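Local structure of teichoic acid D-alanine hydrolase (Staphylococcus aureus, 5ZH8) at residues S127-L137 and Y211-A220; T313-G321 and R330-N340. The protein removes D-alanyl groups from wall teichoic acid and lipoteichoic acid by ester hydrolysis, affecting cell-wall structure and the level of methicillin resistance. One frame throughout, in Å; residues are numbered along the deposited sequence.

Contact 1 of 2, residues S127-L137 and Y211-A220; sequences SAQKFSTGLLL and YNDGNYLVLA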
loop_
_atom_site.group_PDB
_atom_site.type_symbol
_atom_site.label_atom_id
_atom_site.label_comp_id
_atom_site.label_asym_id
_atom_site.label_seq_id
_atom_site.Cartn_x
_atom_site.Cartn_y
_atom_site.Cartn_z
ATOM N N SER A 127 -3.493 11.545 7.254
ATOM C CA SER A 127 -4.814 11.597 7.874
ATOM C C SER A 127 -4.812 11.836 9.387
ATOM O O SER A 127 -5.854 12.161 9.963
ATOM C CB SER A 127 -5.571 10.314 7.581
ATOM O OG SER A 127 -6.935 10.485 7.873
ATOM N N ALA A 128 -3.659 11.679 10.035
ATOM C CA ALA A 128 -3.543 12.011 11.449
ATOM C C ALA A 128 -3.662 13.517 11.715
ATOM O O ALA A 128 -3.902 13.912 12.855
ATOM C CB ALA A 128 -2.249 11.465 12.029
ATOM N N GLN A 129 -3.503 14.353 10.686
ATOM C CA GLN A 129 -3.764 15.795 10.838
ATOM C C GLN A 129 -5.231 16.086 11.148
ATOM O O GLN A 129 -5.544 17.120 11.728
ATOM C CB GLN A 129 -3.341 16.604 9.605
ATOM C CG GLN A 129 -3.280 18.104 9.886
ATOM C CD GLN A 129 -2.956 18.938 8.669
ATOM O OE1 GLN A 129 -3.172 18.514 7.536
ATOM N NE2 GLN A 129 -2.448 20.146 8.898
ATOM N N LYS A 130 -6.127 15.185 10.767
ATOM C CA LYS A 130 -7.539 15.322 11.136
ATOM C C LYS A 130 -7.745 15.518 12.653
ATOM O O LYS A 130 -8.711 16.158 13.066
ATOM C CB LYS A 130 -8.337 14.111 10.657
ATOM C CG LYS A 130 -8.452 14.012 9.145
ATOM C CD LYS A 130 -9.399 12.901 8.739
ATOM C CE LYS A 130 -9.564 12.842 7.232
ATOM N NZ LYS A 130 -8.284 12.566 6.529
ATOM N N PHE A 131 -6.841 14.966 13.462
ATOM C CA PHE A 131 -6.856 15.160 14.914
ATOM C C PHE A 131 -6.616 16.624 15.277
ATOM O O PHE A 131 -7.293 17.173 16.136
ATOM C CB PHE A 131 -5.807 14.247 15.575
ATOM C CG PHE A 131 -5.708 14.395 17.075
ATOM C CD1 PHE A 131 -6.843 14.380 17.877
ATOM C CD2 PHE A 131 -4.464 14.521 17.690
ATOM C CE1 PHE A 131 -6.744 14.507 19.253
ATOM C CE2 PHE A 131 -4.355 14.650 19.064
ATOM C CZ PHE A 131 -5.500 14.646 19.847
ATOM N N SER A 132 -5.649 17.248 14.615
ATOM C CA SER A 132 -5.391 18.684 14.761
ATOM C C SER A 132 -6.660 19.500 14.455
ATOM O O SER A 132 -7.053 20.374 15.240
ATOM C CB SER A 132 -4.224 19.107 13.853
ATOM O OG SER A 132 -4.219 20.503 13.598
ATOM N N THR A 133 -7.292 19.188 13.322
ATOM C CA THR A 133 -8.526 19.846 12.895
ATOM C C THR A 133 -9.682 19.590 13.886
ATOM O O THR A 133 -10.475 20.492 14.172
ATOM C CB THR A 133 -8.936 19.378 11.476
ATOM O OG1 THR A 133 -7.890 19.679 10.545
ATOM C CG2 THR A 133 -10.233 20.057 11.013
ATOM N N GLY A 134 -9.771 18.367 14.403
ATOM C CA GLY A 134 -10.773 18.033 15.407
ATOM C C GLY A 134 -10.590 18.819 16.694
ATOM O O GLY A 134 -11.564 19.265 17.296
ATOM N N LEU A 135 -9.341 18.992 17.119
ATOM C CA LEU A 135 -9.041 19.769 18.323
ATOM C C LEU A 135 -9.467 21.222 18.163
ATOM O O LEU A 135 -10.016 21.815 19.091
ATOM C CB LEU A 135 -7.553 19.694 18.663
ATOM C CG LEU A 135 -7.096 18.363 19.269
ATOM C CD1 LEU A 135 -5.587 18.212 19.172
ATOM C CD2 LEU A 135 -7.555 18.236 20.716
ATOM N N LEU A 136 -9.211 21.782 16.978
ATOM C CA LEU A 136 -9.621 23.142 16.653
ATOM C C LEU A 136 -11.138 23.272 16.665
ATOM O O LEU A 136 -11.668 24.272 17.138
ATOM C CB LEU A 136 -9.063 23.553 15.285
ATOM C CG LEU A 136 -7.545 23.765 15.190
ATOM C CD1 LEU A 136 -7.126 23.945 13.740
ATOM C CD2 LEU A 136 -7.098 24.955 16.033
ATOM N N LEU A 137 -11.823 22.260 16.140
ATOM C CA LEU A 137 -13.292 22.188 16.183
ATOM C C LEU A 137 -13.808 22.220 17.612
ATOM O O LEU A 137 -14.656 23.038 17.951
ATOM C CB LEU A 137 -13.807 20.913 15.510
ATOM C CG LEU A 137 -14.190 20.989 14.030
ATOM C CD1 LEU A 137 -14.684 19.624 13.578
ATOM C CD2 LEU A 137 -15.240 22.050 13.755
ATOM N N TYR A 211 -15.067 6.714 4.991
ATOM C CA TYR A 211 -13.877 7.526 5.241
ATOM C C TYR A 211 -13.622 8.418 4.033
ATOM O O TYR A 211 -13.759 7.985 2.890
ATOM C CB TYR A 211 -12.657 6.650 5.529
ATOM C CG TYR A 211 -11.651 7.301 6.440
ATOM C CD1 TYR A 211 -11.847 7.305 7.817
ATOM C CD2 TYR A 211 -10.502 7.908 5.938
ATOM C CE1 TYR A 211 -10.930 7.892 8.676
ATOM C CE2 TYR A 211 -9.576 8.500 6.787
ATOM C CZ TYR A 211 -9.797 8.486 8.160
ATOM O OH TYR A 211 -8.898 9.068 9.034
ATOM N N ASN A 212 -13.266 9.666 4.295
ATOM C CA ASN A 212 -13.189 10.675 3.251
ATOM C C ASN A 212 -12.386 11.871 3.767
ATOM O O ASN A 212 -12.830 12.571 4.685
ATOM C CB ASN A 212 -14.612 11.099 2.862
ATOM C CG ASN A 212 -14.659 12.030 1.663
ATOM O OD1 ASN A 212 -13.636 12.549 1.208
ATOM N ND2 ASN A 212 -15.866 12.248 1.145
ATOM N N ASP A 213 -11.211 12.094 3.182
ATOM C CA ASP A 213 -10.399 13.269 3.504
ATOM C C ASP A 213 -11.209 14.543 3.326
ATOM O O ASP A 213 -11.063 15.483 4.101
ATOM C CB ASP A 213 -9.159 13.348 2.603
ATOM C CG ASP A 213 -8.136 12.288 2.914
ATOM O OD1 ASP A 213 -8.250 11.625 3.961
ATOM O OD2 ASP A 213 -7.203 12.119 2.100
ATOM N N GLY A 214 -12.053 14.558 2.293
ATOM C CA GLY A 214 -12.900 15.703 1.974
ATOM C C GLY A 214 -13.696 16.252 3.141
ATOM O O GLY A 214 -13.832 17.464 3.274
ATOM N N ASN A 215 -14.216 15.364 3.989
ATOM C CA ASN A 215 -14.973 15.796 5.156
ATOM C C ASN A 215 -14.151 16.780 5.976
ATOM O O ASN A 215 -14.624 17.863 6.306
ATOM C CB ASN A 215 -15.359 14.613 6.046
ATOM C CG ASN A 215 -16.478 13.766 5.465
ATOM O OD1 ASN A 215 -17.488 14.273 4.955
ATOM N ND2 ASN A 215 -16.308 12.451 5.566
ATOM N N TYR A 216 -12.917 16.406 6.298
ATOM C CA TYR A 216 -12.076 17.252 7.141
ATOM C C TYR A 216 -11.470 18.446 6.400
ATOM O O TYR A 216 -11.025 19.401 7.039
ATOM C CB TYR A 216 -11.013 16.422 7.871
ATOM C CG TYR A 216 -11.577 15.788 9.127
ATOM C CD1 TYR A 216 -12.603 14.850 9.053
ATOM C CD2 TYR A 216 -11.118 16.154 10.388
ATOM C CE1 TYR A 216 -13.131 14.277 10.194
ATOM C CE2 TYR A 216 -11.644 15.587 11.534
ATOM C CZ TYR A 216 -12.654 14.655 11.433
ATOM O OH TYR A 216 -13.191 14.091 12.570
ATOM N N LEU A 217 -11.472 18.411 5.067
ATOM C CA LEU A 217 -11.147 19.607 4.276
ATOM C C LEU A 217 -12.256 20.661 4.395
ATOM O O LEU A 217 -11.969 21.849 4.525
ATOM C CB LEU A 217 -10.897 19.260 2.804
ATOM C CG LEU A 217 -9.696 18.359 2.520
ATOM C CD1 LEU A 217 -9.647 18.005 1.044
ATOM C CD2 LEU A 217 -8.392 19.015 2.958
ATOM N N VAL A 218 -13.514 20.219 4.359
ATOM C CA VAL A 218 -14.667 21.101 4.585
ATOM C C VAL A 218 -14.666 21.675 6.001
ATOM O O VAL A 218 -14.989 22.851 6.202
ATOM C CB VAL A 218 -16.008 20.345 4.392
ATOM C CG1 VAL A 218 -17.190 21.181 4.880
ATOM C CG2 VAL A 218 -16.182 19.925 2.939
ATOM N N LEU A 219 -14.330 20.833 6.977
ATOM C CA LEU A 219 -14.235 21.265 8.375
ATOM C C LEU A 219 -13.112 22.271 8.581
ATOM O O LEU A 219 -13.256 23.210 9.357
ATOM C CB LEU A 219 -14.029 20.077 9.319
ATOM C CG LEU A 219 -15.248 19.195 9.600
ATOM C CD1 LEU A 219 -14.843 17.998 10.446
ATOM C CD2 LEU A 219 -16.381 19.984 10.233
ATOM N N ALA A 220 -11.994 22.068 7.897
ATOM C CA ALA A 220 -10.889 23.020 7.946
ATOM C C ALA A 220 -11.323 24.390 7.406
ATOM O O ALA A 220 -10.942 25.423 7.954
ATOM C CB ALA A 220 -9.693 22.491 7.167
HETATM O O HOH W 1 -8.081 10.852 11.394
#
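Ser127 and Lys130 meet Tyr211 and Asp213 where helices 129-137 and 213-220 start, their axes inclined by 38°. Ser127-Ala128-Gln129-Lys130 spells the SxxK motif of the penicillin-binding protein and serine beta-lactamase fold, whose serine is the usual nucleophile; Tyr211-Asn212-Asp213 probably occupies the place of the family's Tyr-x-Asn motif, with Asp213 where that has Asn, consistent with an active site here. The polar contacts run Tyr211, Ser127, Lys130, Asp213. Ser127 OG lies at the edge of the Tyr211 ring, 2.7 Å from Tyr211 OH, and accepts from Lys130 NZ at 2.8 Å. Lys130 NZ also forms a salt bridge to Asp213 OD1 (2.7 Å), arriving from above the carboxylate plane, while Asp213 OD2 is bonded to Tyr282. A water joins Ser127 O to Tyr211 OH. The lysine reaches this group by running extended across Tyr216 and bending only at its last torsion (chi4 61°), which turns NZ to Ser127 and Asp213. Lys130 CD makes a CH-pi contact 3.9 Å from the Tyr216 ring centroid, and Leu219 CD1 covers the opposite face. Tyr216 OH bonds to Met171 O. Farther along, Leu137 and Leu219 cross nearly at right angles, CD1 to CD1 at 3.5 Å.

Contact 2 of 2, residues T313-G321 and R330-N340; sequences TNPLLHEFG and RYGFYAKPTLN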
loop_
_atom_site.group_PDB
_atom_site.type_symbol
_atom_site.label_atom_id
_atom_site.label_comp_id
_atom_site.label_asym_id
_atom_site.label_seq_id
_atom_site.Cartn_x
_atom_site.Cartn_y
_atom_site.Cartn_z
ATOM N N THR A 313 -12.196 16.792 28.142
ATOM C CA THR A 313 -11.146 15.908 27.653
ATOM C C THR A 313 -11.484 14.423 27.808
ATOM O O THR A 313 -11.283 13.647 26.874
ATOM C CB THR A 313 -9.814 16.172 28.374
ATOM O OG1 THR A 313 -9.419 17.537 28.177
ATOM C CG2 THR A 313 -8.730 15.237 27.854
ATOM N N ASN A 314 -11.986 14.028 28.976
ATOM C CA ASN A 314 -12.197 12.605 29.255
ATOM C C ASN A 314 -13.129 11.928 28.239
ATOM O O ASN A 314 -12.754 10.911 27.645
ATOM C CB ASN A 314 -12.698 12.376 30.681
ATOM C CG ASN A 314 -11.675 12.752 31.739
ATOM O OD1 ASN A 314 -10.477 12.869 31.463
ATOM N ND2 ASN A 314 -12.157 12.961 32.965
ATOM N N PRO A 315 -14.334 12.489 28.013
ATOM C CA PRO A 315 -15.211 11.889 27.002
ATOM C C PRO A 315 -14.635 11.969 25.591
ATOM O O PRO A 315 -14.731 11.000 24.832
ATOM C CB PRO A 315 -16.496 12.724 27.088
ATOM C CG PRO A 315 -16.394 13.507 28.348
ATOM C CD PRO A 315 -14.947 13.672 28.642
ATOM N N LEU A 316 -14.038 13.109 25.250
ATOM C CA LEU A 316 -13.391 13.273 23.958
ATOM C C LEU A 316 -12.407 12.135 23.710
ATOM O O LEU A 316 -12.398 11.552 22.633
ATOM C CB LEU A 316 -12.671 14.625 23.886
ATOM C CG LEU A 316 -11.735 14.880 22.700
ATOM C CD1 LEU A 316 -12.488 14.752 21.385
ATOM C CD2 LEU A 316 -11.090 16.256 22.867
ATOM N N LEU A 317 -11.606 11.810 24.722
ATOM C CA LEU A 317 -10.590 10.761 24.612
ATOM C C LEU A 317 -11.099 9.339 24.871
ATOM O O LEU A 317 -10.494 8.389 24.371
ATOM C CB LEU A 317 -9.418 11.033 25.570
ATOM C CG LEU A 317 -8.606 12.327 25.401
ATOM C CD1 LEU A 317 -7.390 12.288 26.318
ATOM C CD2 LEU A 317 -8.179 12.563 23.964
ATOM N N HIS A 318 -12.161 9.164 25.663
ATOM C CA HIS A 318 -12.517 7.810 26.147
ATOM C C HIS A 318 -13.963 7.330 25.981
ATOM O O HIS A 318 -14.216 6.134 26.113
ATOM C CB HIS A 318 -12.125 7.685 27.615
ATOM C CG HIS A 318 -10.688 7.999 27.880
ATOM N ND1 HIS A 318 -9.661 7.421 27.170
ATOM C CD2 HIS A 318 -10.104 8.810 28.792
ATOM C CE1 HIS A 318 -8.506 7.860 27.635
ATOM N NE2 HIS A 318 -8.745 8.704 28.619
ATOM N N GLU A 319 -14.906 8.231 25.710
ATOM C CA GLU A 319 -16.313 7.844 25.605
ATOM C C GLU A 319 -16.601 7.355 24.202
ATOM O O GLU A 319 -16.331 8.066 23.238
ATOM C CB GLU A 319 -17.237 9.019 25.945
ATOM C CG GLU A 319 -18.725 8.688 25.851
ATOM C CD GLU A 319 -19.616 9.821 26.326
ATOM O OE1 GLU A 319 -19.464 10.290 27.471
ATOM O OE2 GLU A 319 -20.494 10.243 25.557
ATOM N N PHE A 320 -17.150 6.149 24.083
ATOM C CA PHE A 320 -17.622 5.654 22.791
ATOM C C PHE A 320 -18.821 4.736 22.938
ATOM O O PHE A 320 -18.946 4.029 23.935
ATOM C CB PHE A 320 -16.494 4.981 21.998
ATOM C CG PHE A 320 -16.131 3.604 22.463
ATOM C CD1 PHE A 320 -15.458 3.415 23.658
ATOM C CD2 PHE A 320 -16.408 2.498 21.671
ATOM C CE1 PHE A 320 -15.095 2.143 24.071
ATOM C CE2 PHE A 320 -16.049 1.226 22.076
ATOM C CZ PHE A 320 -15.387 1.046 23.277
ATOM N N GLY A 321 -19.695 4.760 21.933
ATOM C CA GLY A 321 -20.937 4.000 21.950
ATOM C C GLY A 321 -22.048 4.751 22.660
ATOM O O GLY A 321 -22.888 4.149 23.327
ATOM N N ARG A 330 -13.678 9.779 16.497
ATOM C CA ARG A 330 -14.166 11.130 16.753
ATOM C C ARG A 330 -13.020 12.130 16.604
ATOM O O ARG A 330 -11.868 11.830 16.946
ATOM C CB ARG A 330 -14.804 11.263 18.148
ATOM C CG ARG A 330 -13.824 11.493 19.306
ATOM C CD ARG A 330 -12.916 10.289 19.559
ATOM N NE ARG A 330 -13.710 9.079 19.719
ATOM C CZ ARG A 330 -14.437 8.794 20.791
ATOM N NH1 ARG A 330 -14.467 9.611 21.838
ATOM N NH2 ARG A 330 -15.139 7.675 20.819
ATOM N N TYR A 331 -13.345 13.314 16.087
ATOM C CA TYR A 331 -12.396 14.429 16.022
ATOM C C TYR A 331 -11.013 14.019 15.510
ATOM O O TYR A 331 -9.990 14.430 16.055
ATOM C CB TYR A 331 -12.308 15.121 17.394
ATOM C CG TYR A 331 -13.590 15.822 17.766
ATOM C CD1 TYR A 331 -13.877 17.096 17.266
ATOM C CD2 TYR A 331 -14.538 15.211 18.594
ATOM C CE1 TYR A 331 -15.054 17.748 17.596
ATOM C CE2 TYR A 331 -15.720 15.858 18.924
ATOM C CZ TYR A 331 -15.973 17.123 18.420
ATOM O OH TYR A 331 -17.142 17.771 18.740
ATOM N N GLY A 332 -10.999 13.195 14.468
ATOM C CA GLY A 332 -9.759 12.798 13.806
ATOM C C GLY A 332 -9.001 11.612 14.374
ATOM O O GLY A 332 -7.895 11.337 13.927
ATOM N N PHE A 333 -9.570 10.899 15.344
ATOM C CA PHE A 333 -8.869 9.756 15.956
ATOM C C PHE A 333 -9.824 8.726 16.550
ATOM O O PHE A 333 -11.024 8.961 16.649
ATOM C CB PHE A 333 -7.899 10.253 17.026
ATOM C CG PHE A 333 -8.566 10.650 18.312
ATOM C CD1 PHE A 333 -9.121 11.924 18.468
ATOM C CD2 PHE A 333 -8.648 9.752 19.364
ATOM C CE1 PHE A 333 -9.742 12.284 19.649
ATOM C CE2 PHE A 333 -9.275 10.106 20.550
ATOM C CZ PHE A 333 -9.819 11.372 20.691
ATOM N N TYR A 334 -9.268 7.591 16.948
ATOM C CA TYR A 334 -10.051 6.456 17.429
ATOM C C TYR A 334 -9.898 6.233 18.927
ATOM O O TYR A 334 -8.789 6.175 19.434
ATOM C CB TYR A 334 -9.597 5.190 16.709
ATOM C CG TYR A 334 -9.886 5.176 15.231
ATOM C CD1 TYR A 334 -11.091 4.688 14.755
ATOM C CD2 TYR A 334 -8.949 5.639 14.304
ATOM C CE1 TYR A 334 -11.368 4.666 13.400
ATOM C CE2 TYR A 334 -9.219 5.619 12.945
ATOM C CZ TYR A 334 -10.428 5.129 12.501
ATOM O OH TYR A 334 -10.715 5.100 11.157
ATOM N N ALA A 335 -11.025 6.105 19.618
ATOM C CA ALA A 335 -11.052 5.569 20.973
ATOM C C ALA A 335 -11.539 4.133 20.883
ATOM O O ALA A 335 -12.690 3.893 20.532
ATOM C CB ALA A 335 -11.976 6.388 21.854
ATOM N N LYS A 336 -10.653 3.186 21.183
ATOM C CA LYS A 336 -10.966 1.762 21.069
ATOM C C LYS A 336 -10.974 1.085 22.449
ATOM O O LYS A 336 -10.630 1.718 23.448
ATOM C CB LYS A 336 -9.967 1.088 20.131
ATOM C CG LYS A 336 -9.864 1.746 18.761
ATOM C CD LYS A 336 -8.872 1.018 17.868
ATOM C CE LYS A 336 -9.304 1.022 16.414
ATOM N NZ LYS A 336 -10.493 0.150 16.189
ATOM N N PRO A 337 -11.386 -0.194 22.514
ATOM C CA PRO A 337 -11.460 -0.879 23.801
ATOM C C PRO A 337 -10.159 -0.958 24.594
ATOM O O PRO A 337 -10.179 -0.726 25.803
ATOM C CB PRO A 337 -11.933 -2.277 23.417
ATOM C CG PRO A 337 -12.794 -2.036 22.239
ATOM C CD PRO A 337 -12.077 -0.967 21.467
ATOM N N THR A 338 -9.049 -1.280 23.935
ATOM C CA THR A 338 -7.780 -1.484 24.643
ATOM C C THR A 338 -6.796 -0.340 24.457
ATOM O O THR A 338 -5.717 -0.357 25.058
ATOM C CB THR A 338 -7.081 -2.767 24.168
ATOM O OG1 THR A 338 -6.734 -2.629 22.786
ATOM C CG2 THR A 338 -7.978 -3.962 24.336
ATOM N N LEU A 339 -7.162 0.646 23.633
ATOM C CA LEU A 339 -6.215 1.674 23.189
ATOM C C LEU A 339 -6.894 2.800 22.424
ATOM O O LEU A 339 -8.016 2.646 21.957
ATOM C CB LEU A 339 -5.145 1.038 22.294
ATOM C CG LEU A 339 -5.652 0.268 21.060
ATOM C CD1 LEU A 339 -5.887 1.186 19.863
ATOM C CD2 LEU A 339 -4.678 -0.845 20.683
ATOM N N ASN A 340 -6.201 3.930 22.321
ATOM C CA ASN A 340 -6.572 5.003 21.397
ATOM C C ASN A 340 -5.594 4.971 20.230
ATOM O O ASN A 340 -4.403 4.717 20.416
ATOM C CB ASN A 340 -6.531 6.381 22.075
ATOM C CG ASN A 340 -7.731 6.636 22.976
ATOM O OD1 ASN A 340 -8.470 5.714 23.330
ATOM N ND2 ASN A 340 -7.922 7.894 23.357
#
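Arg330 sets its guanidinium against the C-terminal end of helix 313-318, bonding to Leu316 O of the last turn and Glu319 O just past it. Arg330 NH1 and NH2 grip Glu319 O end-on, at 2.8 and 2.7 Å, with that oxygen in the guanidinium plane and both nitrogens on the same face of the Glu319 carbonyl. Arg330 NH1 also donates to Leu316 O (2.9 Å), this time from well above the carbonyl plane. The bend at chi2 (-67°) lays CD on one face of the Phe333 ring, and a second at chi3 (-53°) turns the guanidinium toward the helix end, with Ala335 CB over its centre. A further bond from NE to Glu328 O helps fix its rotation. In Leu316, chi1 (170°) swings the branch toward the hairpin, where Leu316 CD1 meets Tyr331 CD2 at 3.5 Å, the side chains crossing about at right angles; the tyrosine hydroxyl bonds to Glu141. Tyr331 and Gly332 form the type I' turn of a tight beta hairpin, strands 329-330 and 333-335, at one border of the central antiparallel sheet of the penicillin-binding protein/serine beta-lactamase fold. The helix packs nearly perpendicular to strand 333-335. Phe320 sets CB beside Arg330 NH2 and one ring face over Ala335 O, and Phe320 CZ approaches Pro337 CG at 4.2 Å. From the neighbouring strand Asn340 ND2 donates to Leu317 O at 2.8 Å, in the carbonyl plane on a lone pair.

Contact 1 is complete before contact 2 begins along the chain, and their centres lie about 16 Å apart. The first joins helices 129-142 and 213-227 near the middle of the molecule, beside helices 167-171, 231-240 and 292-303. The second fixes helix 310-318 to the hairpin bordering the eight-stranded antiparallel sheet. The two adjoin at the hairpin turn: Tyr216 OH is 3.0 Å from Gly332 N, Gly134 O lies near Tyr331, and Phe131 packs against Phe333. Both helices of contact 1 therefore touch the hairpin, helix 129-142 through Phe131 and Gly134 and helix 213-227 through Tyr216, so the helix that starts with the SxxK motif packs against the sheet border of the same beta-lactamase family fold.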